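Local coordinates for GTP-binding protein (Sulfolobus solfataricus P2, PDB 2QTF) that hydrolyses GTP, for which it is specific, and associates with the 50S ribosomal subunit, where it may act in protein synthesis or ribosome biogenesis, at residues A[263-268]-A[297-302]; A[185-190]-A[234-239]; A[329-334]-A[342-347]. All coordinates share one frame; numbering follows the deposited sequence.

Contact 1: residues A[263-268]-A[297-302]; sequences LVIDST and VTLNKI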
loop_
_atom_site.group_PDB
_atom_site.type_symbol
_atom_site.label_atom_id
_atom_site.label_comp_id
_atom_site.label_asym_id
_atom_site.label_seq_id
_atom_site.Cartn_x
_atom_site.Cartn_y
_atom_site.Cartn_z
ATOM N N LEU A 263 6.569 -11.032 -6.711
ATOM C CA LEU A 263 5.148 -11.025 -6.405
ATOM C C LEU A 263 4.863 -11.873 -5.226
ATOM O O LEU A 263 5.130 -13.090 -5.187
ATOM C CB LEU A 263 4.297 -11.554 -7.576
ATOM C CG LEU A 263 2.796 -11.711 -7.339
ATOM C CD1 LEU A 263 2.095 -10.331 -7.197
ATOM C CD2 LEU A 263 2.182 -12.448 -8.642
ATOM N N VAL A 264 4.320 -11.218 -4.237
ATOM C CA VAL A 264 4.119 -11.840 -2.935
ATOM C C VAL A 264 2.669 -12.292 -2.830
ATOM O O VAL A 264 1.743 -11.504 -3.144
ATOM C CB VAL A 264 4.484 -10.907 -1.724
ATOM C CG1 VAL A 264 4.500 -11.650 -0.416
ATOM C CG2 VAL A 264 5.872 -10.185 -1.874
ATOM N N ILE A 265 2.459 -13.528 -2.405
ATOM C CA ILE A 265 1.069 -14.169 -2.387
ATOM C C ILE A 265 0.868 -14.792 -1.047
ATOM O O ILE A 265 1.758 -15.555 -0.572
ATOM C CB ILE A 265 0.896 -15.266 -3.487
ATOM C CG1 ILE A 265 1.252 -14.664 -4.854
ATOM C CG2 ILE A 265 -0.589 -15.772 -3.501
ATOM C CD1 ILE A 265 0.134 -13.551 -5.389
ATOM N N ASP A 266 -0.232 -14.416 -0.375
ATOM C CA ASP A 266 -0.591 -15.060 0.877
ATOM C C ASP A 266 -0.912 -16.575 0.745
ATOM O O ASP A 266 -2.014 -16.910 0.324
ATOM C CB ASP A 266 -1.724 -14.270 1.548
ATOM C CG ASP A 266 -2.035 -14.745 2.951
ATOM O OD1 ASP A 266 -1.596 -15.872 3.374
ATOM O OD2 ASP A 266 -2.733 -13.995 3.613
ATOM N N SER A 267 -0.034 -17.476 1.209
ATOM C CA SER A 267 -0.340 -18.921 1.089
ATOM C C SER A 267 -1.521 -19.407 1.987
ATOM O O SER A 267 -1.964 -20.563 1.839
ATOM C CB SER A 267 0.906 -19.800 1.524
ATOM O OG SER A 267 1.123 -19.634 2.907
ATOM N N THR A 268 -1.961 -18.614 2.954
ATOM C CA THR A 268 -3.004 -19.093 3.861
ATOM C C THR A 268 -4.372 -19.027 3.170
ATOM O O THR A 268 -5.375 -19.530 3.710
ATOM C CB THR A 268 -3.042 -18.323 5.152
ATOM O OG1 THR A 268 -3.465 -16.965 4.936
ATOM C CG2 THR A 268 -1.621 -18.264 5.774
ATOM N N VAL A 297 7.818 -15.339 -7.927
ATOM C CA VAL A 297 6.609 -15.341 -7.126
ATOM C C VAL A 297 6.995 -15.950 -5.804
ATOM O O VAL A 297 7.624 -17.044 -5.756
ATOM C CB VAL A 297 5.400 -16.197 -7.784
ATOM C CG1 VAL A 297 4.198 -16.157 -6.848
ATOM C CG2 VAL A 297 5.095 -15.721 -9.225
ATOM N N THR A 298 6.657 -15.263 -4.701
ATOM C CA THR A 298 6.945 -15.866 -3.433
ATOM C C THR A 298 5.626 -16.146 -2.703
ATOM O O THR A 298 4.922 -15.225 -2.308
ATOM C CB THR A 298 7.873 -15.003 -2.522
ATOM O OG1 THR A 298 7.220 -13.776 -2.209
ATOM C CG2 THR A 298 9.214 -14.696 -3.183
ATOM N N LEU A 299 5.358 -17.416 -2.502
ATOM C CA LEU A 299 4.249 -17.861 -1.698
ATOM C C LEU A 299 4.611 -17.784 -0.220
ATOM O O LEU A 299 5.400 -18.574 0.291
ATOM C CB LEU A 299 3.884 -19.316 -2.159
ATOM C CG LEU A 299 2.655 -19.965 -1.615
ATOM C CD1 LEU A 299 1.421 -18.919 -1.892
ATOM C CD2 LEU A 299 2.489 -21.326 -2.348
ATOM N N ASN A 300 4.077 -16.757 0.443
ATOM C CA ASN A 300 4.498 -16.341 1.752
ATOM C C ASN A 300 3.540 -16.828 2.858
ATOM O O ASN A 300 2.465 -17.362 2.526
ATOM C CB ASN A 300 4.561 -14.795 1.773
ATOM C CG ASN A 300 5.294 -14.246 3.003
ATOM O OD1 ASN A 300 6.244 -14.833 3.539
ATOM N ND2 ASN A 300 4.826 -13.122 3.492
ATOM N N LYS A 301 3.998 -16.695 4.112
ATOM C CA LYS A 301 3.276 -17.002 5.367
ATOM C C LYS A 301 3.035 -18.492 5.479
ATOM O O LYS A 301 2.044 -18.918 6.119
ATOM C CB LYS A 301 1.926 -16.257 5.401
ATOM C CG LYS A 301 2.043 -14.788 5.265
ATOM C CD LYS A 301 0.668 -14.141 5.656
ATOM C CE LYS A 301 0.761 -12.675 5.455
ATOM N NZ LYS A 301 -0.424 -11.922 6.055
ATOM N N ILE A 302 3.934 -19.298 4.892
ATOM C CA ILE A 302 3.743 -20.733 4.810
ATOM C C ILE A 302 3.749 -21.408 6.201
ATOM O O ILE A 302 3.312 -22.578 6.316
ATOM C CB ILE A 302 4.820 -21.455 3.959
ATOM C CG1 ILE A 302 6.265 -21.401 4.677
ATOM C CG2 ILE A 302 4.683 -21.020 2.433
ATOM C CD1 ILE A 302 7.401 -22.156 3.877
#
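The carbonyl oxygen of Asn300 is gripped twice by one residue, Ser267. The backbone N of Ser267 meets Asn300 O in the carbonyl plane, and its hydroxyl OG, set between the backbone N and carbonyl carbon (chi1 67°), reaches Asn300 O at 2.7 Å from above that plane. This double hold fastens the loop after strand 263-266 to the end of strand 297-300. Upstream the two strands run parallel. Thr298 N donates to Leu263 O, Ile265 N to Thr298 O, and Asn300 N reaches Ile265 O at 2.8 Å, almost along the C=O axis. On the face carrying Ile265 and Leu299, the end of Leu299 comes back toward the loop, CD1 3.5 Å from Ser267 CA, while Ile265 CG1 crosses obliquely to Val297 CG1 at 3.9 Å; helix 271-288 covers Leu263 and Ile265 there. On the other face Val264 lies alongside Thr298 and Asn300, its CG1 3.8 Å from Asn300 CB. Thr298 OG1 is buried here without a polar partner. Thr268 N donates to Asp266 OD1 (2.8 Å), closing an Asx turn, and Thr268 OG1 adds a second bond to that oxygen, both from above the carboxylate plane; together they restrain its rotation. The extended Lys301 chain crosses this carboxylate obliquely, with CD 3.7 Å from Asp266 OD1; its NZ makes only a long salt bridge to Asp266 OD2 (3.9 Å) and bonds instead to Asn189 O. The side-chain amide of Asn300 is held at both ends, ND2 by Ser190 O and OD1 by Ala335 N. Strand 260-266, helix 271-288 and strand 295-300 form a beta-alpha-beta crossover of the P-loop GTPase fold, and Asn300, Lys301 and Asp303 match the NKxD guanine-recognition motif, consistent with their inferred place in the GTP site.

Contact 2: residues A[185-190]-A[234-239]; sequences VGYTNS and VGFIRG. With SO4 (sulfate ion), chain F; ACT (acetate ion), chain H.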
loop_
_atom_site.group_PDB
_atom_site.type_symbol
_atom_site.label_atom_id
_atom_site.label_comp_id
_atom_site.label_asym_id
_atom_site.label_seq_id
_atom_site.Cartn_x
_atom_site.Cartn_y
_atom_site.Cartn_z
ATOM N N VAL A 185 5.877 -6.415 -5.237
ATOM C CA VAL A 185 4.458 -6.123 -5.441
ATOM C C VAL A 185 3.587 -7.215 -4.843
ATOM O O VAL A 185 4.074 -8.297 -4.433
ATOM C CB VAL A 185 4.122 -5.992 -6.948
ATOM C CG1 VAL A 185 4.920 -4.806 -7.497
ATOM C CG2 VAL A 185 4.527 -7.335 -7.700
ATOM N N GLY A 186 2.297 -6.911 -4.744
ATOM C CA GLY A 186 1.359 -7.866 -4.168
ATOM C C GLY A 186 0.249 -7.167 -3.399
ATOM O O GLY A 186 0.404 -5.997 -3.001
ATOM N N TYR A 187 -0.794 -7.920 -3.024
ATOM C CA TYR A 187 -1.849 -7.305 -2.245
ATOM C C TYR A 187 -1.443 -6.891 -0.849
ATOM O O TYR A 187 -0.576 -7.489 -0.230
ATOM C CB TYR A 187 -2.998 -8.306 -2.079
ATOM C CG TYR A 187 -3.931 -8.103 -3.242
ATOM C CD1 TYR A 187 -3.779 -8.868 -4.424
ATOM C CD2 TYR A 187 -4.914 -7.083 -3.176
ATOM C CE1 TYR A 187 -4.653 -8.670 -5.557
ATOM C CE2 TYR A 187 -5.734 -6.814 -4.325
ATOM C CZ TYR A 187 -5.635 -7.650 -5.428
ATOM O OH TYR A 187 -6.461 -7.398 -6.446
ATOM N N THR A 188 -2.172 -5.921 -0.312
ATOM C CA THR A 188 -2.104 -5.591 1.060
ATOM C C THR A 188 -2.192 -6.853 1.932
ATOM O O THR A 188 -2.981 -7.770 1.688
ATOM C CB THR A 188 -3.343 -4.666 1.391
ATOM O OG1 THR A 188 -3.235 -3.558 0.529
ATOM C CG2 THR A 188 -3.337 -4.209 2.806
ATOM N N ASN A 189 -1.366 -6.865 2.960
ATOM C CA ASN A 189 -1.364 -7.924 3.941
ATOM C C ASN A 189 -0.857 -9.276 3.383
ATOM O O ASN A 189 -1.137 -10.349 3.920
ATOM C CB ASN A 189 -2.771 -8.071 4.523
ATOM C CG ASN A 189 -2.743 -8.473 5.897
ATOM O OD1 ASN A 189 -1.756 -8.246 6.607
ATOM N ND2 ASN A 189 -3.813 -9.129 6.329
ATOM N N SER A 190 -0.087 -9.205 2.310
ATOM C CA SER A 190 0.501 -10.492 1.785
ATOM C C SER A 190 1.903 -10.712 2.453
ATOM O O SER A 190 2.525 -11.778 2.340
ATOM C CB SER A 190 0.592 -10.385 0.281
ATOM O OG SER A 190 1.461 -9.273 -0.048
ATOM N N VAL A 234 4.056 0.328 -4.207
ATOM C CA VAL A 234 2.738 0.326 -3.535
ATOM C C VAL A 234 2.055 -1.059 -3.726
ATOM O O VAL A 234 2.214 -1.739 -4.777
ATOM C CB VAL A 234 1.875 1.546 -4.010
ATOM C CG1 VAL A 234 1.385 1.330 -5.518
ATOM C CG2 VAL A 234 0.742 1.867 -3.001
ATOM N N GLY A 235 1.295 -1.515 -2.741
ATOM C CA GLY A 235 0.554 -2.762 -2.910
ATOM C C GLY A 235 -0.639 -2.618 -3.838
ATOM O O GLY A 235 -1.026 -1.467 -4.154
ATOM N N PHE A 236 -1.207 -3.753 -4.296
ATOM C CA PHE A 236 -2.537 -3.807 -4.912
ATOM C C PHE A 236 -3.500 -3.619 -3.713
ATOM O O PHE A 236 -3.370 -4.274 -2.674
ATOM C CB PHE A 236 -2.776 -5.197 -5.513
ATOM C CG PHE A 236 -1.721 -5.621 -6.489
ATOM C CD1 PHE A 236 -1.211 -4.737 -7.404
ATOM C CD2 PHE A 236 -1.265 -6.939 -6.486
ATOM C CE1 PHE A 236 -0.236 -5.150 -8.430
ATOM C CE2 PHE A 236 -0.243 -7.350 -7.398
ATOM C CZ PHE A 236 0.248 -6.443 -8.383
ATOM N N ILE A 237 -4.416 -2.660 -3.846
ATOM C CA ILE A 237 -5.250 -2.245 -2.715
ATOM C C ILE A 237 -6.674 -2.745 -3.092
ATOM O O ILE A 237 -7.078 -2.634 -4.243
ATOM C CB ILE A 237 -5.329 -0.663 -2.587
ATOM C CG1 ILE A 237 -3.943 0.097 -2.390
ATOM C CG2 ILE A 237 -6.282 -0.261 -1.452
ATOM C CD1 ILE A 237 -3.295 -0.160 -1.145
ATOM N N ARG A 238 -7.392 -3.276 -2.128
ATOM C CA ARG A 238 -8.747 -3.772 -2.370
ATOM C C ARG A 238 -9.760 -2.635 -2.207
ATOM O O ARG A 238 -9.566 -1.781 -1.372
ATOM C CB ARG A 238 -9.061 -4.910 -1.390
ATOM C CG ARG A 238 -8.070 -6.158 -1.591
ATOM C CD ARG A 238 -8.233 -7.172 -0.480
ATOM N NE ARG A 238 -7.456 -8.398 -0.780
ATOM C CZ ARG A 238 -6.273 -8.643 -0.199
ATOM N NH1 ARG A 238 -5.745 -7.696 0.601
ATOM N NH2 ARG A 238 -5.618 -9.779 -0.432
ATOM N N GLY A 239 -10.785 -2.541 -3.041
ATOM C CA GLY A 239 -11.812 -1.513 -2.668
ATOM C C GLY A 239 -11.317 -0.077 -2.815
ATOM O O GLY A 239 -11.601 0.776 -1.952
HETATM S S SO4 F . 1.898 -5.926 3.390
HETATM O O1 SO4 F . 3.101 -5.130 3.540
HETATM O O2 SO4 F . 1.891 -7.085 4.261
HETATM O O3 SO4 F . 1.805 -6.681 2.148
HETATM O O4 SO4 F . 0.682 -5.118 3.652
HETATM C C ACT H . 0.191 -1.595 0.645
HETATM O O ACT H . 1.203 -1.065 -0.002
HETATM O OXT ACT H . -0.333 -2.721 0.280
HETATM C CH3 ACT H . -0.394 -0.816 1.831
HETATM O O HOH W 1 1.762 -4.136 -5.756
HETATM O O HOH W 2 -3.161 -10.552 0.542
HETATM O O HOH W 3 -6.177 -3.172 0.459
#
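With CG anti to its carbonyl carbon (chi1 -55°), Phe236 swings toward the loop 185-190, and Tyr187 (chi1 -90°) lays its ring over Phe236 CB, which sits 3.5 Å from the ring centroid. The Phe236 ring turns its edge to the face of Tyr187 in an edge-to-face pair, planes 65° apart, and its CD2 lies 3.4 Å from Gly186 C. Arg238 is extended from CG to NE, and Tyr187 CD2 and CB lie over one face of its guanidinium. Its NH1 donates in the guanidinium plane to Thr188 O at 3.0 Å, and a water links NH2 to the same oxygen. An alanine here would remove the guanidinium, and would probably leave the Tyr187 ring and Thr188 O less firmly held and cost the link to Glu15. Phe236 N to Gly186 O and Thr188 N to Phe236 O, both 3.1 Å, pair the backbones. Segment 185-190 carries the start of the P-loop and 234-239 overlaps the DxxG motif, both inferred to bind GTP. The two loops lie between helix 271-288, touched by Tyr187 and Phe236, helix 245-253 beside Phe236 and Ile237, and helix 13-22, whose Glu15 forms a salt bridge with Arg238.

Contact 3: residues A[329-334]-A[342-347]; sequences DVIPIS and ELLRDK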
loop_
_atom_site.group_PDB
_atom_site.type_symbol
_atom_site.label_atom_id
_atom_site.label_comp_id
_atom_site.label_asym_id
_atom_site.label_seq_id
_atom_site.Cartn_x
_atom_site.Cartn_y
_atom_site.Cartn_z
ATOM N N ASP A 329 10.707 -17.841 -11.103
ATOM C CA ASP A 329 10.508 -19.011 -10.307
ATOM C C ASP A 329 9.392 -18.758 -9.353
ATOM O O ASP A 329 8.913 -17.627 -9.264
ATOM C CB ASP A 329 11.779 -19.282 -9.463
ATOM C CG ASP A 329 11.966 -20.798 -9.191
ATOM O OD1 ASP A 329 10.956 -21.537 -9.323
ATOM O OD2 ASP A 329 13.100 -21.216 -8.892
ATOM N N VAL A 330 8.975 -19.807 -8.659
ATOM C CA VAL A 330 7.918 -19.781 -7.649
ATOM C C VAL A 330 8.465 -20.491 -6.417
ATOM O O VAL A 330 8.793 -21.701 -6.535
ATOM C CB VAL A 330 6.586 -20.490 -8.176
ATOM C CG1 VAL A 330 5.516 -20.361 -7.149
ATOM C CG2 VAL A 330 6.025 -19.786 -9.432
ATOM N N ILE A 331 8.633 -19.780 -5.280
ATOM C CA ILE A 331 9.177 -20.381 -4.032
ATOM C C ILE A 331 8.258 -20.156 -2.831
ATOM O O ILE A 331 7.612 -19.148 -2.736
ATOM C CB ILE A 331 10.634 -19.915 -3.746
ATOM C CG1 ILE A 331 10.660 -18.379 -3.582
ATOM C CG2 ILE A 331 11.456 -20.243 -5.069
ATOM C CD1 ILE A 331 12.043 -17.707 -3.262
ATOM N N PRO A 332 8.236 -21.099 -1.904
ATOM C CA PRO A 332 7.543 -20.874 -0.647
ATOM C C PRO A 332 8.484 -20.323 0.369
ATOM O O PRO A 332 9.656 -20.841 0.502
ATOM C CB PRO A 332 7.146 -22.310 -0.226
ATOM C CG PRO A 332 8.368 -23.193 -0.823
ATOM C CD PRO A 332 8.822 -22.469 -2.044
ATOM N N ILE A 333 8.032 -19.330 1.110
ATOM C CA ILE A 333 8.857 -18.800 2.180
ATOM C C ILE A 333 7.988 -18.465 3.366
ATOM O O ILE A 333 6.738 -18.387 3.249
ATOM C CB ILE A 333 9.541 -17.430 1.771
ATOM C CG1 ILE A 333 8.420 -16.381 1.454
ATOM C CG2 ILE A 333 10.516 -17.674 0.582
ATOM C CD1 ILE A 333 8.973 -14.914 1.190
ATOM N N SER A 334 8.616 -18.186 4.496
ATOM C CA SER A 334 7.923 -17.486 5.590
ATOM C C SER A 334 8.810 -16.323 6.008
ATOM O O SER A 334 9.861 -16.528 6.623
ATOM C CB SER A 334 7.605 -18.362 6.766
ATOM O OG SER A 334 7.190 -17.452 7.786
ATOM N N GLU A 342 17.256 -18.435 2.755
ATOM C CA GLU A 342 18.461 -18.661 2.006
ATOM C C GLU A 342 18.071 -18.994 0.582
ATOM O O GLU A 342 18.679 -18.534 -0.363
ATOM C CB GLU A 342 19.307 -19.781 2.625
ATOM C CG GLU A 342 20.639 -20.036 1.774
ATOM C CD GLU A 342 21.680 -18.883 1.749
ATOM O OE1 GLU A 342 21.586 -18.032 2.634
ATOM O OE2 GLU A 342 22.600 -18.944 0.852
ATOM N N LEU A 343 16.987 -19.753 0.410
ATOM C CA LEU A 343 16.506 -19.931 -0.978
ATOM C C LEU A 343 16.120 -18.620 -1.642
ATOM O O LEU A 343 16.452 -18.390 -2.802
ATOM C CB LEU A 343 15.278 -20.912 -1.039
ATOM C CG LEU A 343 14.593 -21.183 -2.401
ATOM C CD1 LEU A 343 15.536 -21.752 -3.435
ATOM C CD2 LEU A 343 13.328 -22.126 -2.163
ATOM N N LEU A 344 15.414 -17.782 -0.918
ATOM C CA LEU A 344 14.920 -16.515 -1.469
ATOM C C LEU A 344 16.203 -15.668 -1.828
ATOM O O LEU A 344 16.328 -15.114 -2.949
ATOM C CB LEU A 344 14.191 -15.788 -0.328
ATOM C CG LEU A 344 13.884 -14.266 -0.599
ATOM C CD1 LEU A 344 12.964 -14.137 -1.776
ATOM C CD2 LEU A 344 13.256 -13.509 0.643
ATOM N N ARG A 345 17.126 -15.543 -0.868
ATOM C CA ARG A 345 18.454 -14.940 -1.204
ATOM C C ARG A 345 19.104 -15.476 -2.425
ATOM O O ARG A 345 19.497 -14.699 -3.285
ATOM C CB ARG A 345 19.423 -15.076 0.055
ATOM C CG ARG A 345 20.897 -14.523 -0.191
ATOM C CD ARG A 345 21.772 -14.854 1.085
ATOM N NE ARG A 345 23.158 -14.435 0.830
ATOM C CZ ARG A 345 23.989 -15.148 0.132
ATOM N NH1 ARG A 345 23.572 -16.341 -0.321
ATOM N NH2 ARG A 345 25.236 -14.709 -0.042
ATOM N N ASP A 346 19.303 -16.813 -2.543
ATOM C CA ASP A 346 19.940 -17.364 -3.681
ATOM C C ASP A 346 19.163 -17.092 -5.010
ATOM O O ASP A 346 19.753 -16.892 -6.081
ATOM C CB ASP A 346 20.043 -18.851 -3.540
ATOM C CG ASP A 346 21.089 -19.275 -2.430
ATOM O OD1 ASP A 346 21.924 -18.404 -2.142
ATOM O OD2 ASP A 346 20.959 -20.391 -1.899
ATOM N N LYS A 347 17.850 -17.170 -4.944
ATOM C CA LYS A 347 17.084 -16.866 -6.185
ATOM C C LYS A 347 17.187 -15.385 -6.607
ATOM O O LYS A 347 17.317 -15.112 -7.782
ATOM C CB LYS A 347 15.614 -17.231 -6.029
ATOM C CG LYS A 347 15.436 -18.724 -5.836
ATOM C CD LYS A 347 15.669 -19.415 -7.214
ATOM C CE LYS A 347 15.662 -20.976 -7.021
ATOM N NZ LYS A 347 15.669 -21.384 -8.415
#
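One salt bridge joins strand 329-332 to helix 342-347. Lys347, its chain bent by the turn about CB-CG (chi2 -74°), donates from NZ to Asp329 OD2 at 2.6 Å, nearly along the C-O axis, and its CE follows at 3.2 Å from the same oxygen. The other carboxylate oxygen, Asp329 OD1, is taken by the backbone N of Val330 at 2.7 Å from above the carboxylate plane, so both oxygens are used and the group's rotation is restrained. A weak bond to Gln350 gives Lys347 NZ a further partner. The apolar contacts centre on Ile331. Its CG1 occupies the crowded position between backbone N and carbonyl carbon (chi1 60°), sending CD1 across Leu344 at about a right angle, 3.6 Å from Leu344 CA. Leu343 comes tip-first, with CD2 3.8 Å from Ile331 CB. Farther along, Ile333 CG2 rests on Leu344 CB at 4.2 Å, and Leu195 of helix 192-200 touches both residues. Within the helix, Arg345 NH1 bridges Glu342 OE2 and Asp346 OD1, clear of the strand. Strand and helix run nearly antiparallel, their N-to-C directions 161° apart, as the last strand of a P-loop GTPase domain and the helix that folds back across its sheet; Ser334, in the connecting loop, is inferred to belong to the GTP site with Ala335 and Leu336.

Overall arrangement
Contacts 1 and 3 share one sheet, in which strands 295-300 and 327-332 are neighbours: Leu299 N meets Ile331 O and Leu299 O meets Ile333 N, each at 2.9 Å. Contact 2 joins contact 1 at the inferred GTP site, where Lys301 NZ lies 2.7 Å from Asn189 O and Asn300 ND2 lies 2.9 Å from Ser190 O, tying the probable guanine-recognition segment to the P-loop. P-loop amides, with Lys192 and Thr193, hold a sulfate, probably from the crystallisation liquor. The Lys301 side chain is about 6 Å from this sulfate. The centre of contact 1 is about 12 Å from that of contact 2 and about 11 Å from that of contact 3; contacts 2 and 3, about 20 Å apart between centres, do not touch.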